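Local coordinates for protein alpha-L-arabinosidase (Xanthomonas axonopodis pv. citri, PDB 6D25) that probably hydrolyses alpha-L-arabinofuranosyl side groups of arabinoxylans, apparently including those on internal doubly substituted sugars, as a GH51 arabinofuranosidase, at residues Gln342-Arg347 with Val377-Ile382; Lys388-Pro393 with Asn482-Pro487. One frame throughout, in Å; residues are numbered along the deposited sequence.

Interaction 1 (Gln342-Arg347 with Val377-Ile382); sequences QQNSLR and VLQAMI
The side-chain amide of Gln342 lays one face over the backbone of Leu378 and over the peptide leading into Gln379. NE2 stands 3.3 Å from Leu378 C, a close face-on contact between planes within about 30° of parallel, while OE1 accepts from Tyr329 N and NE2 donates to Thr327 O. Glutamine suits this place because its extended chain carries a group that can pair with a backbone as another peptide would.

Asn344 CG lies anti to the backbone N (chi1 -161°), which directs the amide at residues 379-380. Ala380 O, which accepts from Thr392 OG1, lies above one amide face, 2.9 Å from ND2 of Asn344 but poorly angled for bonding, and Gln379 CG approaches the other face at 3.7 Å from ND2. Asparagine suits the place as a short amide: Asn344 OD1 hydrogen-bonds Thr394 OG1 of helix 393-400 while ND2 faces the turn.

The segments lie largely in the connections that follow the last two strands, 319-325 and 366-371, of the (beta/alpha)8 barrel, on the side where such enzymes hold their active site; the first runs into helix 346-361, capped by Ser345, and the second into strand 382-385. Gln379 centres an inverse gamma turn.

Water 1 accepts from Gln342 N at 3.0 Å and lies within bonding distance of Leu378 O; water 2 sits within reach of Gln342 O and Leu378 O, with a weak bond from Asn344 ND2.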
loop_
_atom_site.group_PDB
_atom_site.type_symbol
_atom_site.label_atom_id
_atom_site.label_comp_id
_atom_site.label_asym_id
_atom_site.label_seq_id
_atom_site.Cartn_x
_atom_site.Cartn_y
_atom_site.Cartn_z
ATOM N N GLN A 342 35.160 9.832 1.317
ATOM C CA GLN A 342 35.924 10.275 2.466
ATOM C C GLN A 342 37.198 9.414 2.527
ATOM O O GLN A 342 37.213 8.290 2.011
ATOM C CB GLN A 342 35.087 10.170 3.742
ATOM C CG GLN A 342 34.621 8.754 4.064
ATOM C CD GLN A 342 33.590 8.642 5.177
ATOM O OE1 GLN A 342 32.687 9.477 5.271
ATOM N NE2 GLN A 342 33.697 7.610 5.997
ATOM N N GLN A 343 38.231 9.931 3.176
ATOM C CA GLN A 343 39.426 9.149 3.403
ATOM C C GLN A 343 39.197 8.237 4.617
ATOM O O GLN A 343 38.131 8.229 5.298
ATOM C CB GLN A 343 40.682 10.042 3.543
ATOM C CG GLN A 343 41.556 10.092 2.291
ATOM C CD GLN A 343 42.236 8.775 1.984
ATOM O OE1 GLN A 343 42.113 7.823 2.752
ATOM N NE2 GLN A 343 42.949 8.692 0.858
ATOM N N ASN A 344 40.177 7.370 4.805
ATOM C CA ASN A 344 40.103 6.225 5.700
ATOM C C ASN A 344 41.462 6.139 6.397
ATOM O O ASN A 344 42.471 5.843 5.733
ATOM C CB ASN A 344 39.754 5.001 4.858
ATOM C CG ASN A 344 39.210 3.827 5.630
ATOM O OD1 ASN A 344 39.907 3.284 6.531
ATOM N ND2 ASN A 344 38.044 3.368 5.209
ATOM N N SER A 345 41.488 6.516 7.688
ATOM C CA SER A 345 42.721 6.715 8.406
ATOM C C SER A 345 42.893 5.641 9.479
ATOM O O SER A 345 42.046 4.769 9.668
ATOM C CB SER A 345 42.742 8.100 9.036
ATOM O OG SER A 345 41.884 8.129 10.167
ATOM N N LEU A 346 44.000 5.744 10.213
ATOM C CA LEU A 346 44.208 4.871 11.378
ATOM C C LEU A 346 42.998 4.932 12.335
ATOM O O LEU A 346 42.642 3.906 12.974
ATOM C CB LEU A 346 45.494 5.265 12.092
ATOM C CG LEU A 346 45.868 4.425 13.310
ATOM C CD1 LEU A 346 46.054 2.951 12.954
ATOM C CD2 LEU A 346 47.125 5.017 13.984
ATOM N N ARG A 347 42.381 6.102 12.446
ATOM C CA ARG A 347 41.195 6.257 13.305
ATOM C C ARG A 347 40.082 5.269 12.866
ATOM O O ARG A 347 39.405 4.639 13.687
ATOM C CB ARG A 347 40.714 7.708 13.234
ATOM C CG ARG A 347 39.542 8.031 14.161
ATOM C CD ARG A 347 39.132 9.493 14.111
ATOM N NE ARG A 347 38.786 9.922 12.768
ATOM C CZ ARG A 347 38.526 11.201 12.434
ATOM N NH1 ARG A 347 38.382 12.121 13.379
ATOM N NH2 ARG A 347 38.459 11.541 11.157
ATOM N N VAL A 377 33.022 4.489 -0.987
ATOM C CA VAL A 377 31.847 5.116 -0.341
ATOM C C VAL A 377 31.969 4.884 1.168
ATOM O O VAL A 377 32.189 3.742 1.622
ATOM C CB VAL A 377 30.546 4.483 -0.865
ATOM C CG1 VAL A 377 29.336 4.924 -0.073
ATOM C CG2 VAL A 377 30.355 4.777 -2.349
ATOM N N LEU A 378 31.808 5.967 1.916
ATOM C CA LEU A 378 31.860 5.948 3.372
ATOM C C LEU A 378 33.117 5.200 3.849
ATOM O O LEU A 378 34.157 5.528 3.346
ATOM C CB LEU A 378 30.531 5.403 3.911
ATOM C CG LEU A 378 29.353 6.371 3.757
ATOM C CD1 LEU A 378 28.038 5.713 4.122
ATOM C CD2 LEU A 378 29.542 7.631 4.582
ATOM N N GLN A 379 33.024 4.261 4.799
ATOM C CA GLN A 379 34.218 3.666 5.439
ATOM C C GLN A 379 34.683 2.472 4.601
ATOM O O GLN A 379 34.598 1.321 5.052
ATOM C CB GLN A 379 33.947 3.251 6.886
ATOM C CG GLN A 379 35.237 2.899 7.626
ATOM C CD GLN A 379 35.074 2.584 9.099
ATOM O OE1 GLN A 379 34.038 2.906 9.703
ATOM N NE2 GLN A 379 36.103 1.990 9.691
ATOM N N ALA A 380 35.211 2.756 3.405
ATOM C CA ALA A 380 35.404 1.747 2.387
ATOM C C ALA A 380 36.572 0.794 2.668
ATOM O O ALA A 380 37.532 1.125 3.379
ATOM C CB ALA A 380 35.622 2.444 1.078
ATOM N N MET A 381 36.495 -0.407 2.057
ATOM C CA MET A 381 37.622 -1.320 2.035
ATOM C C MET A 381 38.695 -0.826 1.060
ATOM O O MET A 381 39.894 -1.018 1.268
ATOM C CB MET A 381 37.213 -2.723 1.565
ATOM C CG MET A 381 36.200 -3.440 2.401
ATOM S SD MET A 381 36.589 -3.492 4.184
ATOM C CE MET A 381 35.615 -2.136 4.755
ATOM N N ILE A 382 38.248 -0.251 -0.031
ATOM C CA ILE A 382 39.077 -0.001 -1.199
ATOM C C ILE A 382 38.688 1.344 -1.799
ATOM O O ILE A 382 37.510 1.660 -1.782
ATOM C CB ILE A 382 38.890 -1.125 -2.251
ATOM C CG1 ILE A 382 39.327 -2.479 -1.701
ATOM C CG2 ILE A 382 39.592 -0.798 -3.564
ATOM C CD1 ILE A 382 38.815 -3.640 -2.514
HETATM O O HOH W 1 34.727 6.950 0.784
HETATM O O HOH W 2 37.003 5.699 3.091
#

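Interaction 2 (Lys388-Pro393 with Asn482-Pro487); sequences KMVLTP and NTYAQP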
loop_
_atom_site.group_PDB
_atom_site.type_symbol
_atom_site.label_atom_id
_atom_site.label_comp_id
_atom_site.label_asym_id
_atom_site.label_seq_id
_atom_site.Cartn_x
_atom_site.Cartn_y
_atom_site.Cartn_z
ATOM N N LYS A 388 43.836 3.011 -10.830
ATOM C CA LYS A 388 44.496 3.023 -9.515
ATOM C C LYS A 388 43.587 2.421 -8.434
ATOM O O LYS A 388 42.376 2.589 -8.470
ATOM C CB LYS A 388 44.841 4.457 -9.136
ATOM C CG LYS A 388 45.868 5.123 -10.045
ATOM C CD LYS A 388 46.063 6.593 -9.780
ATOM C CE LYS A 388 46.820 7.207 -10.934
ATOM N NZ LYS A 388 47.040 8.638 -10.710
ATOM N N MET A 389 44.196 1.739 -7.474
ATOM C CA MET A 389 43.475 1.117 -6.382
ATOM C C MET A 389 44.310 1.210 -5.109
ATOM O O MET A 389 45.493 0.981 -5.167
ATOM C CB MET A 389 43.177 -0.356 -6.680
ATOM C CG MET A 389 42.210 -0.978 -5.680
ATOM S SD MET A 389 42.163 -2.802 -5.656
ATOM C CE MET A 389 43.740 -3.083 -4.855
ATOM N N VAL A 390 43.687 1.479 -3.977
ATOM C CA VAL A 390 44.386 1.440 -2.697
ATOM C C VAL A 390 43.520 0.734 -1.649
ATOM O O VAL A 390 42.294 0.847 -1.641
ATOM C CB VAL A 390 44.802 2.856 -2.249
ATOM C CG1 VAL A 390 43.632 3.753 -1.946
ATOM C CG2 VAL A 390 45.704 2.822 -1.035
ATOM N N LEU A 391 44.165 -0.051 -0.811
ATOM C CA LEU A 391 43.556 -0.741 0.305
ATOM C C LEU A 391 43.592 0.184 1.529
ATOM O O LEU A 391 44.617 0.752 1.835
ATOM C CB LEU A 391 44.344 -2.017 0.610
ATOM C CG LEU A 391 44.481 -3.008 -0.545
ATOM C CD1 LEU A 391 45.302 -4.215 -0.155
ATOM C CD2 LEU A 391 43.118 -3.515 -0.947
ATOM N N THR A 392 42.477 0.303 2.219
ATOM C CA THR A 392 42.381 1.247 3.346
ATOM C C THR A 392 42.838 0.573 4.651
ATOM O O THR A 392 42.904 -0.643 4.765
ATOM C CB THR A 392 40.948 1.757 3.500
ATOM O OG1 THR A 392 40.126 0.658 3.913
ATOM C CG2 THR A 392 40.436 2.397 2.221
ATOM N N PRO A 393 43.090 1.382 5.676
ATOM C CA PRO A 393 43.334 0.847 6.995
ATOM C C PRO A 393 42.212 -0.084 7.464
ATOM O O PRO A 393 42.484 -1.090 8.113
ATOM C CB PRO A 393 43.476 2.079 7.902
ATOM C CG PRO A 393 44.012 3.101 6.971
ATOM C CD PRO A 393 43.253 2.843 5.676
ATOM N N ASN A 482 46.080 5.965 3.702
ATOM C CA ASN A 482 46.732 5.431 2.516
ATOM C C ASN A 482 46.273 6.221 1.285
ATOM O O ASN A 482 45.094 6.603 1.177
ATOM C CB ASN A 482 46.417 3.944 2.378
ATOM C CG ASN A 482 47.077 3.110 3.447
ATOM O OD1 ASN A 482 48.128 3.513 3.966
ATOM N ND2 ASN A 482 46.458 1.977 3.793
ATOM N N THR A 483 47.195 6.434 0.367
ATOM C CA THR A 483 46.920 7.061 -0.935
ATOM C C THR A 483 47.553 6.210 -2.048
ATOM O O THR A 483 48.373 5.343 -1.792
ATOM C CB THR A 483 47.509 8.475 -1.000
ATOM O OG1 THR A 483 48.920 8.346 -0.841
ATOM C CG2 THR A 483 46.961 9.402 0.063
ATOM N N TYR A 484 47.222 6.512 -3.293
ATOM C CA TYR A 484 47.811 5.842 -4.468
ATOM C C TYR A 484 49.340 6.031 -4.453
ATOM O O TYR A 484 50.088 5.073 -4.701
ATOM C CB TYR A 484 47.137 6.328 -5.758
ATOM C CG TYR A 484 45.625 6.268 -5.727
ATOM C CD1 TYR A 484 44.984 5.043 -5.614
ATOM C CD2 TYR A 484 44.819 7.403 -5.790
ATOM C CE1 TYR A 484 43.601 4.935 -5.545
ATOM C CE2 TYR A 484 43.439 7.316 -5.708
ATOM C CZ TYR A 484 42.823 6.073 -5.571
ATOM O OH TYR A 484 41.476 5.913 -5.503
ATOM N N ALA A 485 49.804 7.219 -4.072
ATOM C CA ALA A 485 51.240 7.535 -3.996
ATOM C C ALA A 485 51.903 6.865 -2.785
ATOM O O ALA A 485 53.077 6.609 -2.831
ATOM C CB ALA A 485 51.458 9.048 -3.943
ATOM N N GLN A 486 51.181 6.689 -1.676
ATOM C CA GLN A 486 51.693 6.110 -0.409
ATOM C C GLN A 486 50.723 5.000 0.039
ATOM O O GLN A 486 49.979 5.158 1.001
ATOM C CB GLN A 486 51.785 7.132 0.725
ATOM C CG GLN A 486 52.632 8.347 0.425
ATOM C CD GLN A 486 54.094 8.033 0.340
ATOM O OE1 GLN A 486 54.561 7.003 0.806
ATOM N NE2 GLN A 486 54.820 8.933 -0.299
ATOM N N PRO A 487 50.725 3.883 -0.667
ATOM C CA PRO A 487 49.666 2.903 -0.536
ATOM C C PRO A 487 49.776 2.062 0.732
ATOM O O PRO A 487 48.813 1.398 1.065
ATOM C CB PRO A 487 49.826 2.004 -1.776
ATOM C CG PRO A 487 51.266 2.121 -2.155
ATOM C CD PRO A 487 51.615 3.556 -1.797
HETATM O O HOH W 3 47.131 -0.044 -0.949
HETATM O O HOH W 4 47.692 -0.737 2.499
#
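Lys388 and Tyr484 meet nearly at a right angle, the lysine laying its aliphatic root over one face of the phenol ring. Lys388 CB is 3.9 Å from the Tyr484 ring centroid and 25° off the ring normal, a CH-pi contact displaced toward the rim. With CG anti to the carbonyl carbon (chi1 -65°) and the chain extended, the ammonium end leads away from the loop; a long amphipathic side chain fits such an exposed margin.

Val390 also stands roughly perpendicular to Tyr484, and its two methyls divide the work. CG1 touches Tyr484 CE1 at 3.8 Å, whereas CG2 packs on Asn482 CB at 3.7 Å and more loosely on Pro487. Beta branching thus lets one small residue fill two directions.

Asn482 supplies the direct polar tie: ND2 donates to Leu391 O over 3.0 Å, with a 151° angle at hydrogen, in the acceptor's carbonyl plane but with the oxygen tilted somewhat out of the Asn482 amide plane. Its OD1 accepts from Val490 N, so the amide is held at both ends, and the Pro393 side chain slides past in the opposite direction, CD nearest ND2. Water 3 links Leu391 N to Pro487 O.

Residues 483-486 form a type I turn with an ST motif. Segment 482-487, connecting strands 468-473 and 493-494 of the mixed beta sheet, joins that sheet to the 382-385/388-391 hairpin beside the barrel, while Met389 and Leu391 pack on helix 80-88 and Thr392 caps helix 393-400.

Interaction 1 is wholly buried among the loops of the catalytic barrel, whereas interaction 2, centred 11 Å away, is only partly buried and ends in exposed residues. Their chemistry follows this: the inner contact relies on amides, backbone and bridging water, while the outer one combines apolar packing and a CH-pi contact with one direct hydrogen bond. They share structure too, since 377-382 runs into the hairpin whose second strand is 388-391. Ala380 O bonds to Thr392 OG1 at 2.7 Å, and Gln343 NE2 to Asn482 O at 3.0 Å, so each segment of interaction 1 is tied to one of interaction 2.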